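PDB 3TC1: octaprenyl Pyrophosphate Synthase, which probably builds octaprenyl diphosphate by adding isopentenyl diphosphate units, one after another, to a shorter allylic diphosphate in a magnesium-dependent reaction. Local coordinates for residues B[154-157]-B[158-161]. Residues are numbered along the deposited sequence; the frame is centred on the assembly and turned at random.
Sequences KYWR and ILED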
ATOM      1  N   LYS B 154       9.832   9.765 -21.445  1.00 16.44           N
ATOM      2  CA  LYS B 154       9.231   8.758 -20.571  1.00 14.62           C
ATOM      3  C   LYS B 154      10.088   8.604 -19.328  1.00 14.05           C
ATOM      4  O   LYS B 154       9.576   8.421 -18.227  1.00 14.65           O
ATOM      5  CB  LYS B 154       9.115   7.417 -21.298  1.00 22.09           C
ATOM      6  CG  LYS B 154       8.226   7.467 -22.530  1.00 25.52           C
ATOM      7  CD  LYS B 154       8.090   6.090 -23.165  1.00 30.32           C
ATOM      8  CE  LYS B 154       7.304   6.164 -24.465  1.00 31.67           C
ATOM      9  NZ  LYS B 154       7.239   4.839 -25.142  1.00 34.60           N
ATOM     10  N   TYR B 155      11.403   8.684 -19.521  1.00 14.82           N
ATOM     11  CA  TYR B 155      12.368   8.577 -18.436  1.00 14.47           C
ATOM     12  C   TYR B 155      12.156   9.720 -17.447  1.00 13.64           C
ATOM     13  O   TYR B 155      12.078   9.502 -16.234  1.00 14.24           O
ATOM     14  CB  TYR B 155      13.795   8.639 -19.008  1.00 12.94           C
ATOM     15  CG  TYR B 155      14.880   8.798 -17.971  1.00 13.87           C
ATOM     16  CD1 TYR B 155      15.275   7.727 -17.174  1.00 14.67           C
ATOM     17  CD2 TYR B 155      15.503  10.030 -17.778  1.00 15.52           C
ATOM     18  CE1 TYR B 155      16.268   7.880 -16.206  1.00 17.58           C
ATOM     19  CE2 TYR B 155      16.493  10.196 -16.814  1.00 16.23           C
ATOM     20  CZ  TYR B 155      16.870   9.121 -16.034  1.00 16.10           C
ATOM     21  OH  TYR B 155      17.839   9.288 -15.074  1.00 17.09           O
ATOM     22  N   TRP B 156      12.064  10.938 -17.972  1.00 14.08           N
ATOM     23  CA  TRP B 156      11.863  12.122 -17.134  1.00 12.78           C
ATOM     24  C   TRP B 156      10.565  12.040 -16.337  1.00 12.71           C
ATOM     25  O   TRP B 156      10.510  12.456 -15.183  1.00 12.29           O
ATOM     26  CB  TRP B 156      11.867  13.383 -17.999  1.00 14.49           C
ATOM     27  CG  TRP B 156      13.216  13.704 -18.576  1.00 14.79           C
ATOM     28  CD1 TRP B 156      13.507  13.980 -19.885  1.00 14.68           C
ATOM     29  CD2 TRP B 156      14.452  13.796 -17.862  1.00 15.21           C
ATOM     30  NE1 TRP B 156      14.849  14.239 -20.026  1.00 14.81           N
ATOM     31  CE2 TRP B 156      15.454  14.132 -18.801  1.00 14.45           C
ATOM     32  CE3 TRP B 156      14.813  13.629 -16.516  1.00 14.50           C
ATOM     33  CZ2 TRP B 156      16.793  14.305 -18.439  1.00 16.16           C
ATOM     34  CZ3 TRP B 156      16.147  13.802 -16.155  1.00 20.44           C
ATOM     35  CH2 TRP B 156      17.121  14.136 -17.117  1.00 16.30           C
ATOM     36  N   ARG B 157       9.522  11.500 -16.954  1.00 14.54           N
ATOM     37  CA  ARG B 157       8.237  11.358 -16.274  1.00 16.28           C
ATOM     38  C   ARG B 157       8.377  10.388 -15.108  1.00 15.05           C
ATOM     39  O   ARG B 157       7.844  10.619 -14.018  1.00 13.70           O
ATOM     40  CB  ARG B 157       7.172  10.855 -17.252  1.00 38.29           C
ATOM     41  CG  ARG B 157       5.802  10.705 -16.622  1.00 45.37           C
ATOM     42  CD  ARG B 157       4.732  10.401 -17.652  1.00 51.84           C
ATOM     43  NE  ARG B 157       3.414  10.300 -17.031  1.00 55.89           N
ATOM     44  CZ  ARG B 157       2.279  10.164 -17.705  1.00 57.61           C
ATOM     45  NH1 ARG B 157       2.292  10.111 -19.030  1.00 59.04           N
ATOM     46  NH2 ARG B 157       1.127  10.078 -17.052  1.00 59.33           N
ATOM     47  N   ILE B 158       9.108   9.300 -15.333  1.00 14.33           N
ATOM     48  CA  ILE B 158       9.322   8.310 -14.282  1.00 16.56           C
ATOM     49  C   ILE B 158      10.130   8.900 -13.131  1.00 16.67           C
ATOM     50  O   ILE B 158       9.778   8.717 -11.966  1.00 16.46           O
ATOM     51  CB  ILE B 158      10.056   7.062 -14.829  1.00 15.71           C
ATOM     52  CG1 ILE B 158       9.151   6.334 -15.828  1.00 18.41           C
ATOM     53  CG2 ILE B 158      10.469   6.147 -13.677  1.00 16.57           C
ATOM     54  CD1 ILE B 158       9.815   5.164 -16.545  1.00 16.63           C
ATOM     55  N   LEU B 159      11.211   9.609 -13.454  1.00 16.34           N
ATOM     56  CA  LEU B 159      12.041  10.216 -12.416  1.00 18.01           C
ATOM     57  C   LEU B 159      11.234  11.178 -11.559  1.00 16.82           C
ATOM     58  O   LEU B 159      11.363  11.190 -10.332  1.00 16.53           O
ATOM     59  CB  LEU B 159      13.229  10.966 -13.031  1.00 21.44           C
ATOM     60  CG  LEU B 159      14.581  10.284 -12.810  1.00 24.45           C
ATOM     61  CD1 LEU B 159      14.565   8.955 -13.539  1.00 27.83           C
ATOM     62  CD2 LEU B 159      15.734  11.158 -13.307  1.00 23.94           C
ATOM     63  N   GLU B 160      10.407  11.986 -12.212  1.00 16.33           N
ATOM     64  CA  GLU B 160       9.570  12.956 -11.515  1.00 18.83           C
ATOM     65  C   GLU B 160       8.535  12.265 -10.622  1.00 18.64           C
ATOM     66  O   GLU B 160       8.342  12.647  -9.459  1.00 17.07           O
ATOM     67  CB  GLU B 160       8.867  13.852 -12.537  1.00 22.51           C
ATOM     68  CG  GLU B 160       9.796  14.774 -13.309  1.00 27.23           C
ATOM     69  CD  GLU B 160       9.192  15.235 -14.628  1.00 31.30           C
ATOM     70  OE1 GLU B 160       7.952  15.177 -14.761  1.00 34.61           O
ATOM     71  OE2 GLU B 160       9.949  15.659 -15.528  1.00 31.84           O
ATOM     72  N   ASP B 161       7.871  11.249 -11.163  1.00 14.67           N
ATOM     73  CA  ASP B 161       6.860  10.522 -10.402  1.00 15.31           C
ATOM     74  C   ASP B 161       7.415   9.662  -9.277  1.00 15.99           C
ATOM     75  O   ASP B 161       6.891   9.683  -8.162  1.00 15.71           O
ATOM     76  CB  ASP B 161       6.018   9.637 -11.329  1.00 17.07           C
ATOM     77  CG  ASP B 161       4.990  10.426 -12.113  1.00 19.25           C
ATOM     78  OD1 ASP B 161       4.710  11.579 -11.729  1.00 21.50           O
ATOM     79  OD2 ASP B 161       4.445   9.890 -13.101  1.00 19.60           O
TER
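Tyr155 and Leu159, one turn apart near the start of helix 152-177, form a local i to i+4 contact within the all-helical polyprenyl synthase fold. Four successive i to i+4 backbone hydrogen bonds hold the turn, among them Leu159 N to Tyr155 O at 2.9 Å. Leucine suits this place because its branched end offers two methyls. Leu159 CD1 sits over one face of the Tyr155 ring in a CH-pi contact, 3.7 Å from the centroid, while Leu159 CD2 reaches towards the phenol oxygen and also lies 3.9 Å from Trp156 CZ3, meeting the indole obliquely. Tyr155 has CG anti to the backbone N (chi1 169°), which swings the ring across the end of Leu159 at a slant. Tyrosine also gains from its hydroxyl, which hydrogen-bonds Asp201; the side chain is about 9 Å from a bound magnesium ion. On another side of the helix the extended Arg157 brings NE to 4.1 Å from Asp161 OD2, beyond salt-bridge range, with guanidinium and carboxylate planes 72° apart. Their salt bridges go to helix 121-144: the long, exposed arginine spans to Glu140, and the buried carboxylate suits its place between Arg133 and Arg136. Ile158 packs its aliphatic side chain against that same helix, Trp156 and Leu159 touch helix 182-205, Tyr155 meets helix 227-233, and Arg157 NH2 hydrogen-bonds the backbone oxygen of Glu21 of the second subunit.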